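Local coordinates for acetyl xylan esterase (Geobacillus stearothermophilus, PDB 5BN1), which removes acetyl side groups from the xylose units of xylan and xylo-oligosaccharides, working as a doughnut-shaped homooctamer in xylan breakdown, at residues E7-I12 with L52-V57; K81-S86 with L127-I132. The protein carries 1 engineered substitution. All blocks are in the same frame, centred on the assembly; numbering follows the deposited sequence. Where two conformers were deposited one is given.

Contact 1 of 2, residues E7-I12 with L52-V57; sequences EKLLFI and LGIRVV
Lys8 pairs with Arg55, Leu9 with Val56 and Leu10 with Val57 where strand 8-13 meets strand 55-58, an outermost strand, within this chain, of the parallel sheet in this SGNH (GDSL-family) hydrolase. The strand axes run 19° apart, and four backbone hydrogen bonds alternate in the parallel ladder: Arg55 N to Glu7 O, Leu9 N to Arg55 O (2.8 Å), Val57 N to Leu9 O (3.0 Å) and Phe11 N to Val57 O.

The charged pair lies on the face shared with Leu10 and Val57. In the conformer of Arg55 described, Lys8 CE sits over one face of the guanidinium, toward its rim and 3.4 Å from Arg55 NH2, so a methylene rather than the ammonium makes the closest approach. A bend at chi3 (-89°) puts CE there. Lys8 NZ still comes within 3.9 Å of Arg55 NH2. Glu27 of the same chain pairs with Arg55 NH2 and Glu105 of a neighbouring subunit with Arg55 NH1, which would probably offset the repulsion; Gln80 O accepts from Lys8 NZ. An alanine in place of Lys8 would probably leave that guanidinium face without its methylene cover and Gln80 O without this donor.

Apolar contacts are looser at Leu10 CG to Val57 CB (4.3 Å) and tighter on the other face, where Val56 CG1 meets the edge of the Phe11 ring in its plane, 3.6 Å from Phe11 CE2.

Contact 2 of 2, residues K81-S86 with L127-I132; sequences KPDWVS and LVKGII
This contact is a parallel strand pairing inside the central sheet of the SGNH-hydrolase fold, with Trp84 lying over Gly130 at the start of strands 84-88 and 130-134. Bridges join Trp84 to Gly130, Val85 to Ile131 and Ser86 to Ile132. Val85 N donates to Gly130 O, and Val85 O accepts from Ile132 N at 2.8 Å.

The indole supplies the main side-chain contact. CG of Trp84 is anti to the carbonyl carbon (chi1 -72°); the six-membered ring lies over the backbone of Gly130. Gly130 CA makes a CH-pi contact 3.7 Å from that ring's centroid, over the face and 23° off the normal. With the ring as it stands, a CB on Gly130 would fall too close to Trp84 CZ3, consistent with the ring lying where it does because no side chain is present there. Lys129 CB lies over the same face toward the rim, and Ile132 CD1 packs 3.8 Å from Trp84 CE3. Trp84 NE1 donates to Glu7 OE2, a bond that would help hold the indole's rotation.

Just before the strands begin, Asp83 O takes Gly130 N at 3.1 Å and, in a weak, bent bond, Lys129 N. The side chains of Asp83 and Lys129 lie side by side and point the same way, ending in a salt bridge. A water donates to both Pro82 O and Leu127 O, bridging carbonyls whose oxygens, Pro82 O and Leu127 O, are 4.2 Å apart. In the salt bridge, Lys129 NZ meets Asp83 OD1 at 2.8 Å from above the carboxylate plane, 52° out of it.

In the fold
Both contacts belong to one parallel sheet, ordered 55-58, 8-13, 84-88, 130-134, 168-170, so contact 1 and contact 2 are successive strand pairs joined through the seam between 8-13 and 84-88. Their centres are about 9 Å apart. Across the seam Ile12 N lies 2.8 Å from Ser86 O and Lys8 N 2.8 Å from Asp83 OD2, both probable hydrogen bonds, and Phe11 CD1 packs 3.6 Å from Ser86 CB. Neither contact includes the inferred catalytic residues Ser15, Asp191 and His194. In sequence, however, Ser15 follows strand 8-13, and the proposed transition-state stabilisers Gly63 and Asn92 follow strands 55-58 and 84-88.

Contact 1 of 2, residues E7-I12 with L52-V57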
ATOM      1  N   GLU A   7      12.652  33.619 -20.798  1.00 24.11           N
ATOM      2  CA  GLU A   7      13.288  33.827 -19.431  1.00 22.66           C
ATOM      3  C   GLU A   7      12.843  32.772 -18.444  1.00 22.18           C
ATOM      4  O   GLU A   7      11.802  32.149 -18.662  1.00 21.34           O
ATOM      5  CB  GLU A   7      12.951  35.088 -18.834  1.00 20.86           C
ATOM      6  CG  GLU A   7      13.635  36.289 -19.525  1.00 26.50           C
ATOM      7  CD  GLU A   7      13.077  37.611 -19.172  1.00 26.27           C
ATOM      8  OE1 GLU A   7      13.463  38.452 -20.001  1.00 42.33           O
ATOM      9  OE2 GLU A   7      12.180  38.009 -18.318  1.00 32.02           O
ATOM     10  N   LYS A   8      13.742  32.431 -17.526  1.00 20.57           N
ATOM     11  CA  LYS A   8      13.518  31.411 -16.517  1.00 19.68           C
ATOM     12  C   LYS A   8      13.138  32.112 -15.217  1.00 22.84           C
ATOM     13  O   LYS A   8      13.832  32.944 -14.668  1.00 19.16           O
ATOM     14  CB  LYS A   8      14.688  30.536 -16.274  1.00 20.23           C
ATOM     15  CG  LYS A   8      14.495  29.538 -15.178  1.00 24.66           C
ATOM     16  CD  LYS A   8      15.734  28.731 -14.820  1.00 29.81           C
ATOM     17  CE  LYS A   8      15.946  27.505 -15.553  1.00 29.13           C
ATOM     18  NZ  LYS A   8      17.047  26.649 -15.095  1.00 27.86           N
ATOM     19  N   LEU A   9      11.957  31.750 -14.673  1.00 18.51           N
ATOM     20  CA  LEU A   9      11.408  32.303 -13.448  1.00 17.23           C
ATOM     21  C   LEU A   9      11.423  31.193 -12.445  1.00 18.10           C
ATOM     22  O   LEU A   9      10.846  30.115 -12.683  1.00 16.54           O
ATOM     23  CB  LEU A   9       9.986  32.799 -13.671  1.00 17.04           C
ATOM     24  CG  LEU A   9       9.085  33.039 -12.438  1.00 17.17           C
ATOM     25  CD1 LEU A   9       9.692  34.068 -11.482  1.00 17.20           C
ATOM     26  CD2 LEU A   9       7.774  33.559 -12.938  1.00 20.03           C
ATOM     27  N   LEU A  10      12.112  31.381 -11.318  1.00 15.92           N
ATOM     28  CA  LEU A  10      12.316  30.394 -10.326  1.00 15.59           C
ATOM     29  C   LEU A  10      11.651  30.890  -9.079  1.00 15.77           C
ATOM     30  O   LEU A  10      11.895  31.985  -8.587  1.00 15.64           O
ATOM     31  CB  LEU A  10      13.792  30.108 -10.051  1.00 17.28           C
ATOM     32  CG  LEU A  10      14.176  29.085  -9.032  1.00 18.89           C
ATOM     33  CD1 LEU A  10      15.544  28.516  -9.400  1.00 21.98           C
ATOM     34  CD2 LEU A  10      14.321  29.666  -7.642  1.00 18.24           C
ATOM     35  N   PHE A  11      10.780  30.047  -8.455  1.00 13.99           N
ATOM     36  CA  PHE A  11      10.085  30.346  -7.201  1.00 15.46           C
ATOM     37  C   PHE A  11      10.729  29.527  -6.121  1.00 13.36           C
ATOM     38  O   PHE A  11      11.046  28.347  -6.239  1.00 16.06           O
ATOM     39  CB  PHE A  11       8.600  29.942  -7.295  1.00 14.76           C
ATOM     40  CG  PHE A  11       7.769  30.786  -8.187  1.00 14.36           C
ATOM     41  CD1 PHE A  11       7.045  31.790  -7.666  1.00 13.77           C
ATOM     42  CD2 PHE A  11       7.601  30.425  -9.556  1.00 15.60           C
ATOM     43  CE1 PHE A  11       6.209  32.587  -8.435  1.00 17.04           C
ATOM     44  CE2 PHE A  11       6.742  31.177 -10.321  1.00 14.51           C
ATOM     45  CZ  PHE A  11       6.062  32.242  -9.807  1.00 15.16           C
ATOM     46  N   ILE A  12      10.933  30.227  -4.977  1.00 14.52           N
ATOM     47  CA  ILE A  12      11.505  29.587  -3.824  1.00 14.59           C
ATOM     48  C   ILE A  12      10.759  30.070  -2.551  1.00 13.56           C
ATOM     49  O   ILE A  12      10.201  31.166  -2.487  1.00 14.80           O
ATOM     50  CB  ILE A  12      13.035  29.658  -3.734  1.00 15.16           C
ATOM     51  CG1 ILE A  12      13.622  28.633  -2.761  1.00 15.36           C
ATOM     52  CG2 ILE A  12      13.449  31.104  -3.461  1.00 15.75           C
ATOM     53  CD1 ILE A  12      15.146  28.415  -2.835  1.00 16.62           C
ATOM     54  N   LEU A  52       4.026  34.202 -24.310  1.00 21.54           N
ATOM     55  CA  LEU A  52       5.042  34.506 -23.339  1.00 23.63           C
ATOM     56  C   LEU A  52       5.672  33.197 -22.908  1.00 26.61           C
ATOM     57  O   LEU A  52       5.246  32.507 -21.975  1.00 30.22           O
ATOM     58  CB  LEU A  52       4.415  35.282 -22.158  1.00 22.81           C
ATOM     59  CG  LEU A  52       5.408  35.548 -21.048  1.00 31.22           C
ATOM     60  CD1 LEU A  52       6.212  36.728 -21.507  1.00 35.62           C
ATOM     61  CD2 LEU A  52       4.663  35.914 -19.768  1.00 33.31           C
ATOM     62  N   GLY A  53       6.760  32.883 -23.494  1.00 22.66           N
ATOM     63  CA  GLY A  53       7.392  31.625 -23.367  1.00 24.50           C
ATOM     64  C   GLY A  53       8.334  31.554 -22.196  1.00 22.46           C
ATOM     65  O   GLY A  53       9.513  31.319 -22.336  1.00 27.78           O
ATOM     66  N   ILE A  54       7.743  31.624 -21.023  1.00 23.76           N
ATOM     67  CA  ILE A  54       8.555  31.570 -19.802  1.00 25.50           C
ATOM     68  C   ILE A  54       8.772  30.160 -19.354  1.00 24.78           C
ATOM     69  O   ILE A  54       7.873  29.295 -19.567  1.00 30.43           O
ATOM     70  CB  ILE A  54       7.966  32.399 -18.669  1.00 29.80           C
ATOM     71  CG1 ILE A  54       6.582  31.981 -18.369  1.00 37.44           C
ATOM     72  CG2 ILE A  54       7.981  33.860 -19.027  1.00 36.85           C
ATOM     73  CD1 ILE A  54       6.218  32.488 -16.995  1.00 45.68           C
ATOM     74  N   ARG A  55       9.951  29.904 -18.801  1.00 20.26           N
ATOM     75  CA  ARG A  55      10.206  28.623 -18.225  0.50 21.57           C
ATOM     76  C   ARG A  55      10.220  28.841 -16.706  1.00 23.30           C
ATOM     77  O   ARG A  55      10.711  29.759 -16.218  1.00 23.55           O
ATOM     78  CB  ARG A  55      11.520  28.010 -18.638  0.50 26.21           C
ATOM     79  CG  ARG A  55      11.977  28.266 -20.058  0.50 28.07           C
ATOM     80  CD  ARG A  55      13.418  27.737 -20.027  0.50 31.49           C
ATOM     81  NE  ARG A  55      13.426  26.731 -18.922  0.50 34.53           N
ATOM     82  CZ  ARG A  55      14.486  26.070 -18.478  0.50 32.65           C
ATOM     83  NH1 ARG A  55      15.685  26.318 -18.979  0.50 35.46           N
ATOM     84  NH2 ARG A  55      14.355  25.213 -17.499  0.50 35.17           N
ATOM     85  N   VAL A  56       9.469  27.997 -16.021  1.00 22.00           N
ATOM     86  CA  VAL A  56       9.232  28.123 -14.566  1.00 21.54           C
ATOM     87  C   VAL A  56       9.687  26.922 -13.828  1.00 20.88           C
ATOM     88  O   VAL A  56       9.484  25.766 -14.222  1.00 22.95           O
ATOM     89  CB  VAL A  56       7.761  28.479 -14.282  1.00 21.70           C
ATOM     90  CG1 VAL A  56       7.507  28.622 -12.767  1.00 20.85           C
ATOM     91  CG2 VAL A  56       7.330  29.704 -14.999  1.00 23.79           C
ATOM     92  N   VAL A  57      10.394  27.154 -12.683  1.00 18.53           N
ATOM     93  CA  VAL A  57      10.932  26.151 -11.810  1.00 18.19           C
ATOM     94  C   VAL A  57      10.406  26.448 -10.354  1.00 18.62           C
ATOM     95  O   VAL A  57      10.352  27.602  -9.970  1.00 17.06           O
ATOM     96  CB  VAL A  57      12.489  26.197 -11.775  1.00 25.33           C
ATOM     97  CG1 VAL A  57      13.026  25.043 -10.997  1.00 26.03           C
ATOM     98  CG2 VAL A  57      13.070  26.197 -13.189  1.00 32.00           C
TER

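Contact 2 of 2, residues K81-S86 with L127-I132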
ATOM      1  N   LYS A  81      20.706  29.063 -12.692  1.00 22.39           N
ATOM      2  CA  LYS A  81      20.799  30.207 -13.568  1.00 23.83           C
ATOM      3  C   LYS A  81      19.511  30.821 -13.955  1.00 24.33           C
ATOM      4  O   LYS A  81      19.198  31.023 -15.115  1.00 24.36           O
ATOM      5  CB  LYS A  81      21.561  29.774 -14.844  1.00 28.87           C
ATOM      6  CG  LYS A  81      22.887  29.085 -14.566  1.00 33.96           C
ATOM      7  CD  LYS A  81      23.871  30.052 -13.883  1.00 42.17           C
ATOM      8  CE  LYS A  81      25.286  29.469 -13.713  1.00 49.55           C
ATOM      9  NZ  LYS A  81      25.741  29.141 -15.095  1.00 59.32           N
ATOM     10  N   PRO A  82      18.680  31.178 -12.982  1.00 20.03           N
ATOM     11  CA  PRO A  82      17.520  31.881 -13.331  1.00 18.75           C
ATOM     12  C   PRO A  82      17.615  33.263 -13.783  1.00 22.51           C
ATOM     13  O   PRO A  82      18.565  33.992 -13.466  1.00 23.30           O
ATOM     14  CB  PRO A  82      16.720  31.865 -11.979  1.00 21.29           C
ATOM     15  CG  PRO A  82      17.867  31.951 -10.952  1.00 20.19           C
ATOM     16  CD  PRO A  82      18.914  31.097 -11.510  1.00 21.86           C
ATOM     17  N   ASP A  83      16.635  33.731 -14.508  1.00 20.44           N
ATOM     18  CA  ASP A  83      16.507  35.132 -14.856  1.00 20.43           C
ATOM     19  C   ASP A  83      15.765  35.991 -13.887  1.00 19.13           C
ATOM     20  O   ASP A  83      16.082  37.077 -13.536  1.00 20.50           O
ATOM     21  CB  ASP A  83      15.873  35.283 -16.227  1.00 22.97           C
ATOM     22  CG  ASP A  83      16.668  34.595 -17.289  1.00 25.13           C
ATOM     23  OD1 ASP A  83      17.894  35.086 -17.507  1.00 27.56           O
ATOM     24  OD2 ASP A  83      16.312  33.556 -17.884  1.00 24.54           O
ATOM     25  N   TRP A  84      14.728  35.362 -13.214  1.00 18.37           N
ATOM     26  CA  TRP A  84      13.967  35.997 -12.229  1.00 16.57           C
ATOM     27  C   TRP A  84      13.798  35.013 -11.045  1.00 16.68           C
ATOM     28  O   TRP A  84      13.666  33.800 -11.261  1.00 17.65           O
ATOM     29  CB  TRP A  84      12.573  36.337 -12.699  1.00 18.82           C
ATOM     30  CG  TRP A  84      12.499  37.412 -13.642  1.00 19.16           C
ATOM     31  CD1 TRP A  84      12.707  37.319 -14.973  1.00 26.40           C
ATOM     32  CD2 TRP A  84      12.237  38.795 -13.331  1.00 20.02           C
ATOM     33  NE1 TRP A  84      12.608  38.605 -15.511  1.00 24.42           N
ATOM     34  CE2 TRP A  84      12.327  39.505 -14.534  1.00 28.01           C
ATOM     35  CE3 TRP A  84      12.015  39.491 -12.148  1.00 22.58           C
ATOM     36  CZ2 TRP A  84      12.162  40.867 -14.590  1.00 26.30           C
ATOM     37  CZ3 TRP A  84      11.791  40.856 -12.220  1.00 25.58           C
ATOM     38  CH2 TRP A  84      11.865  41.510 -13.431  1.00 26.68           C
ATOM     39  N   VAL A  85      13.998  35.559  -9.843  1.00 16.61           N
ATOM     40  CA  VAL A  85      13.830  34.778  -8.617  1.00 15.65           C
ATOM     41  C   VAL A  85      12.780  35.419  -7.759  1.00 14.93           C
ATOM     42  O   VAL A  85      12.795  36.561  -7.354  1.00 16.32           O
ATOM     43  CB  VAL A  85      15.146  34.646  -7.786  1.00 16.66           C
ATOM     44  CG1 VAL A  85      14.946  33.827  -6.491  1.00 18.13           C
ATOM     45  CG2 VAL A  85      16.197  33.981  -8.584  1.00 16.87           C
ATOM     46  N   SER A  86      11.734  34.618  -7.441  1.00 13.97           N
ATOM     47  CA  SER A  86      10.620  34.966  -6.565  1.00 13.73           C
ATOM     48  C   SER A  86      10.822  34.235  -5.212  1.00 14.04           C
ATOM     49  O   SER A  86      11.071  33.035  -5.174  1.00 15.10           O
ATOM     50  CB  SER A  86       9.230  34.557  -7.100  1.00 13.63           C
ATOM     51  OG  SER A  86       8.219  34.926  -6.249  1.00 16.41           O
ATOM     52  N   LEU A 127      23.358  38.594 -10.487  1.00 23.94           N
ATOM     53  CA  LEU A 127      23.389  37.408 -11.234  1.00 21.65           C
ATOM     54  C   LEU A 127      22.131  37.171 -12.036  1.00 22.63           C
ATOM     55  O   LEU A 127      22.097  36.183 -12.807  1.00 23.47           O
ATOM     56  CB  LEU A 127      23.684  36.209 -10.356  1.00 25.54           C
ATOM     57  CG  LEU A 127      24.830  36.366  -9.365  1.00 28.23           C
ATOM     58  CD1 LEU A 127      25.032  35.153  -8.475  1.00 26.08           C
ATOM     59  CD2 LEU A 127      26.094  36.675 -10.140  1.00 34.07           C
ATOM     60  N   VAL A 128      21.135  37.978 -11.859  1.00 21.41           N
ATOM     61  CA  VAL A 128      19.827  37.700 -12.446  1.00 22.58           C
ATOM     62  C   VAL A 128      19.275  38.941 -13.043  1.00 22.77           C
ATOM     63  O   VAL A 128      19.755  40.122 -12.861  1.00 25.09           O
ATOM     64  CB  VAL A 128      18.782  37.251 -11.341  1.00 19.33           C
ATOM     65  CG1 VAL A 128      19.296  36.050 -10.760  1.00 20.37           C
ATOM     66  CG2 VAL A 128      18.476  38.330 -10.344  1.00 19.49           C
ATOM     67  N   LYS A 129      18.239  38.776 -13.861  1.00 19.57           N
ATOM     68  CA  LYS A 129      17.472  39.900 -14.321  1.00 19.78           C
ATOM     69  C   LYS A 129      16.636  40.645 -13.353  1.00 21.73           C
ATOM     70  O   LYS A 129      16.556  41.858 -13.355  1.00 24.51           O
ATOM     71  CB  LYS A 129      16.559  39.586 -15.587  1.00 23.96           C
ATOM     72  CG  LYS A 129      17.312  38.910 -16.729  1.00 31.53           C
ATOM     73  CD  LYS A 129      16.456  38.688 -18.018  1.00 36.83           C
ATOM     74  CE  LYS A 129      17.224  38.160 -19.255  1.00 38.44           C
ATOM     75  NZ  LYS A 129      18.466  37.438 -19.010  1.00 46.89           N
ATOM     76  N   GLY A 130      15.961  39.952 -12.389  1.00 19.85           N
ATOM     77  CA  GLY A 130      15.206  40.617 -11.441  1.00 18.83           C
ATOM     78  C   GLY A 130      14.794  39.642 -10.254  1.00 16.94           C
ATOM     79  O   GLY A 130      14.963  38.453 -10.418  1.00 18.56           O
ATOM     80  N   ILE A 131      14.336  40.278  -9.198  1.00 18.20           N
ATOM     81  CA  ILE A 131      13.925  39.548  -7.968  1.00 18.36           C
ATOM     82  C   ILE A 131      12.590  40.048  -7.632  1.00 17.25           C
ATOM     83  O   ILE A 131      12.252  41.231  -7.632  1.00 17.86           O
ATOM     84  CB  ILE A 131      14.918  39.801  -6.844  1.00 17.99           C
ATOM     85  CG1 ILE A 131      16.233  39.107  -7.194  1.00 21.98           C
ATOM     86  CG2 ILE A 131      14.340  39.270  -5.497  1.00 19.93           C
ATOM     87  CD1 ILE A 131      17.346  39.413  -6.210  1.00 24.86           C
ATOM     88  N   ILE A 132      11.674  39.085  -7.211  1.00 14.66           N
ATOM     89  CA  ILE A 132      10.423  39.437  -6.706  1.00 14.48           C
ATOM     90  C   ILE A 132      10.291  38.969  -5.239  1.00 15.51           C
ATOM     91  O   ILE A 132      10.524  37.812  -4.990  1.00 17.02           O
ATOM     92  CB  ILE A 132       9.223  38.717  -7.456  1.00 15.95           C
ATOM     93  CG1 ILE A 132       9.347  38.984  -8.974  1.00 18.68           C
ATOM     94  CG2 ILE A 132       7.908  39.249  -6.959  1.00 17.41           C
ATOM     95  CD1 ILE A 132       9.536  37.814  -9.846  1.00 23.27           C
TER
HETATM   96  O   HOH W   1      21.219  33.571 -12.867  1.00 27.06           O